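Local coordinates for protein aminoglycoside Nucleotidyltransferase (2")-Ia (Pseudomonas aeruginosa, PDB 5CFT) that adenylates the 2''-hydroxyl of gentamicin, tobramycin, kanamycin and related aminoglycosides, and so makes bacteria resistant to these antibiotics, at residues A[46-51]-A[154-159]; A[52-57]-A[92-97]. All coordinates share one frame; numbering follows the deposited sequence.

Both interactions build one active site, within a single nucleotidyltransferase family region, and their centres lie about 17 Å apart. Along the chain the order is 46-51, 52-57, 92-97, 154-159, so the strand pair of interaction 2 falls between the two halves of interaction 1. The loop 46-51 runs directly into strand 53-58, which lies parallel to strand 91-101 in the mixed sheet; helix 154-167, from much later in the sequence, lines the triphosphate side of the pocket. The ATP analogue touches both contacts: interaction 1 holds chiefly its terminal phosphate, while interaction 2 supplies the aspartates for two manganese ions and reaches on to gentamicin.

Interaction 1. Residues A[46-51]-A[154-159]; sequences VTRKHD and TKHIES. With APC (diphosphomethylphosphonic acid adenosyl ester), chain D.
Arg-48, in the loop that leads to the metal-binding strand of this nucleotidyltransferase fold, reaches across to Ser-159 on helix 154-167 and forms the tight centre of the triphosphate pocket. Its chain is extended from CG to NE, which carries the guanidinium to the helix. There NE and NH1 both donate to Ser-159 OG, each at 3.0 Å and side-on, with the hydroxyl close to the guanidinium plane. Ser-159 suits the place because its short hydroxyl accepts both bonds and also donates to Lys-155 O, one turn back. That carbonyl already takes the helical bond from Ser-159 N, and the two donors approach it from opposite faces.

With its rotation fixed in this way, Arg-48 turns its outer nitrogens to the ATP analogue: NH1 meets O3B at 2.8 Å and NH2 meets O1G at 2.7 Å, both nearly straight. A second NH2 bond goes to Lys-49 O. His-50 CE1 lies over the centre of one guanidinium face, and Lys-155 CB lies over the other, offset toward the rim. His-50 is buried, its NE2 bonded to Asp-40 and its ND1 directed at O3G of the analogue. His-156 places NE2 3.6 Å from C3A of the analogue, while its ND1 pairs with Tyr-143.

The outer side is looser and more polar. Lys-155 stretches its long chain past the guanidinium to cross Asp-51 at about a right angle. The long, flexible lysine suits this place because it can span from the helix to the exposed carboxylate of Asp-51, whose backbone N still bonds O1G of the analogue. The contact there is a single salt bridge, Asp-51 OD2 to Lys-155 NZ at 2.8 Å, supplemented by a water that donates to Asp-51 OD1 and accepts from Lys-155 NZ.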
loop_
_atom_site.group_PDB
_atom_site.type_symbol
_atom_site.label_atom_id
_atom_site.label_comp_id
_atom_site.label_asym_id
_atom_site.label_seq_id
_atom_site.Cartn_x
_atom_site.Cartn_y
_atom_site.Cartn_z
ATOM N N VAL A 46 13.678 -6.885 -3.050
ATOM C CA VAL A 46 13.558 -6.561 -1.628
ATOM C C VAL A 46 14.668 -5.584 -1.264
ATOM O O VAL A 46 15.865 -5.832 -1.616
ATOM C CB VAL A 46 13.615 -7.818 -0.802
ATOM C CG1 VAL A 46 13.435 -7.476 0.676
ATOM C CG2 VAL A 46 12.529 -8.753 -1.201
ATOM N N THR A 47 14.343 -4.476 -0.610
ATOM C CA THR A 47 15.354 -3.449 -0.347
ATOM C C THR A 47 15.707 -3.312 1.145
ATOM O O THR A 47 16.771 -2.741 1.488
ATOM C CB THR A 47 14.889 -2.106 -0.880
ATOM O OG1 THR A 47 13.757 -1.658 -0.130
ATOM C CG2 THR A 47 14.570 -2.162 -2.411
ATOM N N ARG A 48 14.891 -3.901 2.020
ATOM C CA ARG A 48 15.069 -3.818 3.458
ATOM C C ARG A 48 14.005 -4.649 4.131
ATOM O O ARG A 48 13.058 -5.116 3.489
ATOM C CB ARG A 48 15.000 -2.363 3.944
ATOM C CG ARG A 48 13.682 -1.661 3.633
ATOM C CD ARG A 48 13.691 -0.310 4.307
ATOM N NE ARG A 48 12.512 0.512 4.059
ATOM C CZ ARG A 48 11.354 0.423 4.718
ATOM N NH1 ARG A 48 10.355 1.219 4.416
ATOM N NH2 ARG A 48 11.146 -0.506 5.652
ATOM N N LYS A 49 14.155 -4.817 5.437
ATOM C CA LYS A 49 13.122 -5.409 6.290
ATOM C C LYS A 49 11.928 -4.452 6.344
ATOM O O LYS A 49 12.116 -3.252 6.388
ATOM C CB LYS A 49 13.703 -5.666 7.681
ATOM C CG LYS A 49 14.764 -6.736 7.661
ATOM N N HIS A 50 10.724 -5.012 6.351
ATOM C CA HIS A 50 9.497 -4.249 6.390
ATOM C C HIS A 50 8.773 -4.506 7.703
ATOM O O HIS A 50 8.576 -5.653 8.094
ATOM C CB HIS A 50 8.612 -4.654 5.231
ATOM C CG HIS A 50 9.216 -4.296 3.902
ATOM N ND1 HIS A 50 9.339 -2.987 3.517
ATOM C CD2 HIS A 50 9.847 -5.035 2.949
ATOM C CE1 HIS A 50 9.959 -2.925 2.358
ATOM N NE2 HIS A 50 10.269 -4.151 1.987
ATOM N N ASP A 51 8.320 -3.440 8.335
ATOM C CA ASP A 51 7.701 -3.570 9.654
ATOM C C ASP A 51 6.281 -4.089 9.612
ATOM O O ASP A 51 5.814 -4.710 10.572
ATOM C CB ASP A 51 7.762 -2.246 10.395
ATOM C CG ASP A 51 9.167 -1.938 10.918
ATOM O OD1 ASP A 51 10.064 -2.805 10.862
ATOM O OD2 ASP A 51 9.353 -0.825 11.448
ATOM N N THR A 154 15.636 7.247 8.851
ATOM C CA THR A 154 16.389 6.967 7.626
ATOM C C THR A 154 15.699 6.023 6.654
ATOM O O THR A 154 15.723 6.246 5.446
ATOM C CB THR A 154 17.764 6.382 7.957
ATOM O OG1 THR A 154 18.599 7.447 8.396
ATOM C CG2 THR A 154 18.428 5.722 6.733
ATOM N N LYS A 155 15.096 4.971 7.181
ATOM C CA LYS A 155 14.497 3.973 6.331
ATOM C C LYS A 155 13.413 4.645 5.491
ATOM O O LYS A 155 13.205 4.231 4.366
ATOM C CB LYS A 155 13.930 2.800 7.139
ATOM C CG LYS A 155 12.829 3.168 8.068
ATOM C CD LYS A 155 12.495 2.009 9.021
ATOM C CE LYS A 155 11.569 2.489 10.139
ATOM N NZ LYS A 155 11.018 1.347 10.982
ATOM N N HIS A 156 12.713 5.629 6.059
ATOM C CA HIS A 156 11.594 6.260 5.358
ATOM C C HIS A 156 12.116 7.257 4.355
ATOM O O HIS A 156 11.523 7.442 3.284
ATOM C CB HIS A 156 10.628 6.945 6.315
ATOM C CG HIS A 156 9.911 6.003 7.217
ATOM N ND1 HIS A 156 9.249 6.415 8.352
ATOM C CD2 HIS A 156 9.775 4.654 7.172
ATOM C CE1 HIS A 156 8.720 5.371 8.957
ATOM N NE2 HIS A 156 9.047 4.287 8.279
ATOM N N ILE A 157 13.183 7.964 4.708
ATOM C CA ILE A 157 13.858 8.821 3.748
ATOM C C ILE A 157 14.332 8.020 2.573
ATOM O O ILE A 157 14.129 8.476 1.430
ATOM C CB ILE A 157 15.075 9.540 4.360
ATOM C CG1 ILE A 157 14.571 10.522 5.382
ATOM C CG2 ILE A 157 15.835 10.297 3.263
ATOM C CD1 ILE A 157 15.719 11.133 6.218
ATOM N N GLU A 158 14.958 6.860 2.819
ATOM C CA GLU A 158 15.524 6.081 1.736
ATOM C C GLU A 158 14.431 5.490 0.873
ATOM O O GLU A 158 14.581 5.385 -0.341
ATOM C CB GLU A 158 16.445 4.971 2.264
ATOM C CG GLU A 158 17.707 5.490 2.934
ATOM C CD GLU A 158 18.513 6.435 2.065
ATOM O OE1 GLU A 158 18.383 6.415 0.811
ATOM O OE2 GLU A 158 19.278 7.225 2.656
ATOM N N SER A 159 13.320 5.080 1.498
ATOM C CA SER A 159 12.190 4.531 0.722
ATOM C C SER A 159 11.556 5.623 -0.143
ATOM O O SER A 159 11.290 5.369 -1.327
ATOM C CB SER A 159 11.129 3.867 1.626
ATOM O OG SER A 159 11.642 2.628 2.130
HETATM P PG APC D . 7.684 -0.641 6.216
HETATM O O1G APC D . 8.904 -0.846 7.179
HETATM O O2G APC D . 6.377 -0.706 6.977
HETATM O O3G APC D . 7.735 -1.426 5.017
HETATM P PB APC D . 6.650 1.804 5.261
HETATM O O1B APC D . 7.184 2.853 4.251
HETATM O O2B APC D . 5.542 0.943 4.706
HETATM O O3B APC D . 7.827 0.864 5.646
HETATM P PA APC D . 4.563 2.650 7.323
HETATM O O1A APC D . 4.377 3.124 8.741
HETATM O O2A APC D . 3.854 1.318 7.055
HETATM C C3A APC D . 6.255 2.546 6.826
HETATM O "O5'" APC D . 3.797 3.742 6.490
HETATM C "C5'" APC D . 3.090 3.522 5.247
HETATM C "C4'" APC D . 3.149 4.853 4.547
HETATM O "O4'" APC D . 2.489 5.842 5.371
HETATM C "C3'" APC D . 4.570 5.323 4.394
HETATM O "O3'" APC D . 5.010 4.805 3.136
HETATM C "C2'" APC D . 4.448 6.839 4.486
HETATM O "O2'" APC D . 4.071 7.240 3.170
HETATM C "C1'" APC D . 3.281 7.019 5.468
HETATM N N9 APC D . 3.625 7.293 6.883
HETATM C C8 APC D . 4.544 6.679 7.691
HETATM N N7 APC D . 4.480 7.038 8.959
HETATM C C5 APC D . 3.464 7.978 8.969
HETATM C C6 APC D . 2.971 8.826 9.991
HETATM N N6 APC D . 3.397 8.794 11.260
HETATM N N1 APC D . 2.027 9.730 9.656
HETATM C C2 APC D . 1.594 9.771 8.396
HETATM N N3 APC D . 1.975 9.025 7.358
HETATM C C4 APC D . 2.924 8.150 7.707
HETATM O O HOH W 1 12.635 -1.193 10.164
#

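Interaction 2. Residues A[52-57]-A[92-97]; sequences DIDLTF and LLDCEP. With MN (manganese (II) ion), chain C; MN (manganese (II) ion), chain B; 51G (gentamicin C1), chain E; APC (diphosphomethylphosphonic acid adenosyl ester), chain D.
Strands 53-57 and 92-97 run parallel, in the central sheet of the nucleotidyltransferase fold, their axes 27° apart and 4.6 Å at closest approach. Five backbone bonds hold the register, from Ile-53 N to Leu-92 O through to Phe-57 N to Glu-96 O.

One face is apolar. Ile-53 and Leu-93 lie side by side, with Ile-53 CB 3.7 Å from Leu-93 CD2, and branched aliphatic chains suit this layer against helices 11-26 and 62-71. Farther along, Pro-97 CA sits over the Phe-57 ring in a CH-pi contact, 3.9 Å from its centroid.

Asp-54, Asp-94 and Glu-96 make the other face largely acidic. Asp-52 and Asp-54 both bridge the two manganese ions, each giving one carboxylate oxygen to each metal. Asp-94 OD2 binds one of these ions at 2.3 Å, the ion that also takes gentamicin O6; its OD1 is held by Tyr-82. Short carboxylates suit this cluster because the cations probably offset the repulsion expected between oxygens such as Asp-54 OD1 and Asp-94 OD2, 3.1 Å apart. The manganese bound by all three aspartates probably readies the drug hydroxyl for attack on the nucleotide. Glu-96, with CG anti to the backbone N (chi1 -180°), extends to the antibiotic, where OE1 accepts from gentamicin N2 at 2.7 Å and OE2 from gentamicin N4 at 2.8 Å.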
loop_
_atom_site.group_PDB
_atom_site.type_symbol
_atom_site.label_atom_id
_atom_site.label_comp_id
_atom_site.label_asym_id
_atom_site.label_seq_id
_atom_site.Cartn_x
_atom_site.Cartn_y
_atom_site.Cartn_z
ATOM N N ASP A 52 5.597 -3.865 8.508
ATOM C CA ASP A 52 4.222 -4.351 8.316
ATOM C C ASP A 52 3.921 -4.593 6.859
ATOM O O ASP A 52 4.797 -4.449 5.996
ATOM C CB ASP A 52 3.183 -3.383 8.947
ATOM C CG ASP A 52 3.128 -2.064 8.309
ATOM O OD1 ASP A 52 3.566 -1.924 7.177
ATOM O OD2 ASP A 52 2.547 -1.116 8.953
ATOM N N ILE A 53 2.693 -5.025 6.566
ATOM C CA ILE A 53 2.179 -5.184 5.229
ATOM C C ILE A 53 1.015 -4.223 5.091
ATOM O O ILE A 53 0.041 -4.342 5.844
ATOM C CB ILE A 53 1.722 -6.597 5.015
ATOM C CG1 ILE A 53 2.886 -7.618 5.115
ATOM C CG2 ILE A 53 1.113 -6.771 3.643
ATOM C CD1 ILE A 53 2.421 -9.076 5.350
ATOM N N ASP A 54 1.130 -3.237 4.221
ATOM C CA ASP A 54 0.084 -2.280 3.912
ATOM C C ASP A 54 -0.766 -2.812 2.777
ATOM O O ASP A 54 -0.244 -3.205 1.735
ATOM C CB ASP A 54 0.714 -0.940 3.549
ATOM C CG ASP A 54 1.586 -0.385 4.640
ATOM O OD1 ASP A 54 1.047 0.060 5.693
ATOM O OD2 ASP A 54 2.842 -0.384 4.492
ATOM N N LEU A 55 -2.083 -2.802 2.966
ATOM C CA LEU A 55 -3.033 -3.335 2.003
ATOM C C LEU A 55 -4.129 -2.311 1.757
ATOM O O LEU A 55 -4.647 -1.680 2.710
ATOM C CB LEU A 55 -3.678 -4.606 2.523
ATOM C CG LEU A 55 -2.775 -5.806 2.703
ATOM C CD1 LEU A 55 -3.598 -6.940 3.325
ATOM C CD2 LEU A 55 -2.159 -6.219 1.389
ATOM N N THR A 56 -4.550 -2.170 0.503
ATOM C CA THR A 56 -5.731 -1.416 0.113
ATOM C C THR A 56 -6.779 -2.421 -0.365
ATOM O O THR A 56 -6.464 -3.331 -1.130
ATOM C CB THR A 56 -5.464 -0.386 -1.004
ATOM O OG1 THR A 56 -4.459 0.538 -0.563
ATOM C CG2 THR A 56 -6.689 0.380 -1.342
ATOM N N PHE A 57 -8.010 -2.299 0.098
ATOM C CA PHE A 57 -9.092 -3.266 -0.196
ATOM C C PHE A 57 -10.347 -2.519 -0.632
ATOM O O PHE A 57 -10.591 -1.389 -0.231
ATOM C CB PHE A 57 -9.382 -4.131 1.029
ATOM C CG PHE A 57 -9.941 -3.353 2.195
ATOM C CD1 PHE A 57 -11.299 -3.175 2.380
ATOM C CD2 PHE A 57 -9.105 -2.758 3.111
ATOM C CE1 PHE A 57 -11.770 -2.437 3.424
ATOM C CE2 PHE A 57 -9.585 -2.065 4.153
ATOM C CZ PHE A 57 -10.923 -1.859 4.307
ATOM N N LEU A 92 1.807 -7.692 11.203
ATOM C CA LEU A 92 0.801 -6.667 11.158
ATOM C C LEU A 92 0.358 -6.314 9.758
ATOM O O LEU A 92 1.205 -6.133 8.885
ATOM C CB LEU A 92 1.341 -5.407 11.795
ATOM C CG LEU A 92 0.355 -4.365 12.161
ATOM C CD1 LEU A 92 -0.413 -4.932 13.343
ATOM C CD2 LEU A 92 1.188 -3.138 12.567
ATOM N N LEU A 93 -0.961 -6.228 9.538
ATOM C CA LEU A 93 -1.544 -5.797 8.297
ATOM C C LEU A 93 -2.201 -4.458 8.534
ATOM O O LEU A 93 -3.090 -4.367 9.383
ATOM C CB LEU A 93 -2.595 -6.756 7.776
ATOM C CG LEU A 93 -2.209 -8.175 7.546
ATOM C CD1 LEU A 93 -3.463 -8.908 6.963
ATOM C CD2 LEU A 93 -1.008 -8.385 6.702
ATOM N N ASP A 94 -1.832 -3.454 7.756
ATOM C CA ASP A 94 -2.332 -2.095 7.911
ATOM C C ASP A 94 -3.232 -1.830 6.726
ATOM O O ASP A 94 -2.731 -1.695 5.593
ATOM C CB ASP A 94 -1.136 -1.155 7.979
ATOM C CG ASP A 94 -1.486 0.271 8.107
ATOM O OD1 ASP A 94 -2.658 0.645 8.184
ATOM O OD2 ASP A 94 -0.530 1.074 8.214
ATOM N N CYS A 95 -4.526 -1.852 6.949
ATOM C CA CYS A 95 -5.522 -1.980 5.852
ATOM C C CYS A 95 -6.365 -0.734 5.665
ATOM O O CYS A 95 -6.979 -0.233 6.616
ATOM C CB CYS A 95 -6.458 -3.187 6.143
ATOM S SG CYS A 95 -5.579 -4.725 6.366
ATOM N N GLU A 96 -6.421 -0.213 4.443
ATOM C CA GLU A 96 -7.181 0.970 4.141
ATOM C C GLU A 96 -8.153 0.688 2.994
ATOM O O GLU A 96 -7.786 0.031 2.003
ATOM C CB GLU A 96 -6.215 2.110 3.755
ATOM C CG GLU A 96 -6.898 3.341 3.440
ATOM C CD GLU A 96 -5.988 4.522 3.199
ATOM O OE1 GLU A 96 -5.030 4.383 2.478
ATOM O OE2 GLU A 96 -6.315 5.627 3.712
ATOM N N PRO A 97 -9.357 1.243 3.054
ATOM C CA PRO A 97 -10.313 1.056 1.970
ATOM C C PRO A 97 -9.996 1.932 0.769
ATOM O O PRO A 97 -9.469 3.057 0.885
ATOM C CB PRO A 97 -11.629 1.463 2.599
ATOM C CG PRO A 97 -11.199 2.527 3.605
ATOM C CD PRO A 97 -9.973 1.911 4.204
HETATM MN MN MN C . 1.711 0.701 7.760
HETATM MN MN MN B . 4.374 -0.445 5.911
HETATM O O6 51G E . 1.700 2.788 8.812
HETATM C C14 51G E . 1.325 3.987 9.493
HETATM C C15 51G E . 0.276 3.687 10.563
HETATM N N 51G E . 0.768 2.723 11.549
HETATM C C19 51G E . -0.172 1.630 11.799
HETATM C C16 51G E . -0.088 4.978 11.286
HETATM C C18 51G E . -1.213 4.757 12.287
HETATM O O5 51G E . 1.093 5.350 12.017
HETATM C C17 51G E . -0.491 6.044 10.268
HETATM O O4 51G E . 0.468 6.197 9.224
HETATM C C13 51G E . 0.791 5.018 8.504
HETATM O O3 51G E . -0.389 4.560 7.904
HETATM C C11 51G E . -0.758 5.060 6.598
HETATM C C10 51G E . -1.604 3.982 5.913
HETATM N N1 51G E . -0.919 2.679 5.790
HETATM C C9 51G E . -2.062 4.483 4.540
HETATM C C8 51G E . -2.877 5.776 4.660
HETATM N N2 51G E . -3.308 6.225 3.316
HETATM C C12 51G E . -1.572 6.341 6.742
HETATM O O2 51G E . -0.758 7.399 7.268
HETATM C C7 51G E . -2.096 6.838 5.403
HETATM O O1 51G E . -3.021 7.906 5.683
HETATM C C6 51G E . -2.971 9.061 4.871
HETATM C C5 51G E . -2.847 10.314 5.746
HETATM N N3 51G E . -1.723 10.195 6.675
HETATM C C4 51G E . -4.141 10.439 6.534
HETATM C C3 51G E . -5.284 10.536 5.547
HETATM O O 51G E . -4.063 9.144 3.981
HETATM C C2 51G E . -5.340 9.322 4.644
HETATM C C1 51G E . -6.373 9.402 3.555
HETATM C C 51G E . -6.200 10.666 2.734
HETATM N N4 51G E . -6.326 8.222 2.680
HETATM C C20 51G E . -7.484 8.115 1.815
HETATM P PG APC D . 7.684 -0.641 6.216
HETATM O O1G APC D . 8.904 -0.846 7.179
HETATM O O2G APC D . 6.377 -0.706 6.977
HETATM O O3G APC D . 7.735 -1.426 5.017
HETATM P PB APC D . 6.650 1.804 5.261
HETATM O O1B APC D . 7.184 2.853 4.251
HETATM O O2B APC D . 5.542 0.943 4.706
HETATM O O3B APC D . 7.827 0.864 5.646
HETATM P PA APC D . 4.563 2.650 7.323
HETATM O O1A APC D . 4.377 3.124 8.741
HETATM O O2A APC D . 3.854 1.318 7.055
HETATM C C3A APC D . 6.255 2.546 6.826
HETATM O "O5'" APC D . 3.797 3.742 6.490
HETATM C "C5'" APC D . 3.090 3.522 5.247
HETATM C "C4'" APC D . 3.149 4.853 4.547
HETATM O "O4'" APC D . 2.489 5.842 5.371
HETATM C "C3'" APC D . 4.570 5.323 4.394
HETATM O "O3'" APC D . 5.010 4.805 3.136
HETATM C "C2'" APC D . 4.448 6.839 4.486
HETATM O "O2'" APC D . 4.071 7.240 3.170
HETATM C "C1'" APC D . 3.281 7.019 5.468
HETATM N N9 APC D . 3.625 7.293 6.883
HETATM C C8 APC D . 4.544 6.679 7.691
HETATM N N7 APC D . 4.480 7.038 8.959
HETATM C C5 APC D . 3.464 7.978 8.969
HETATM C C6 APC D . 2.971 8.826 9.991
HETATM N N6 APC D . 3.397 8.794 11.260
HETATM N N1 APC D . 2.027 9.730 9.656
HETATM C C2 APC D . 1.594 9.771 8.396
HETATM N N3 APC D . 1.975 9.025 7.358
HETATM C C4 APC D . 2.924 8.150 7.707
HETATM O O HOH W 2 5.251 -2.126 4.639
#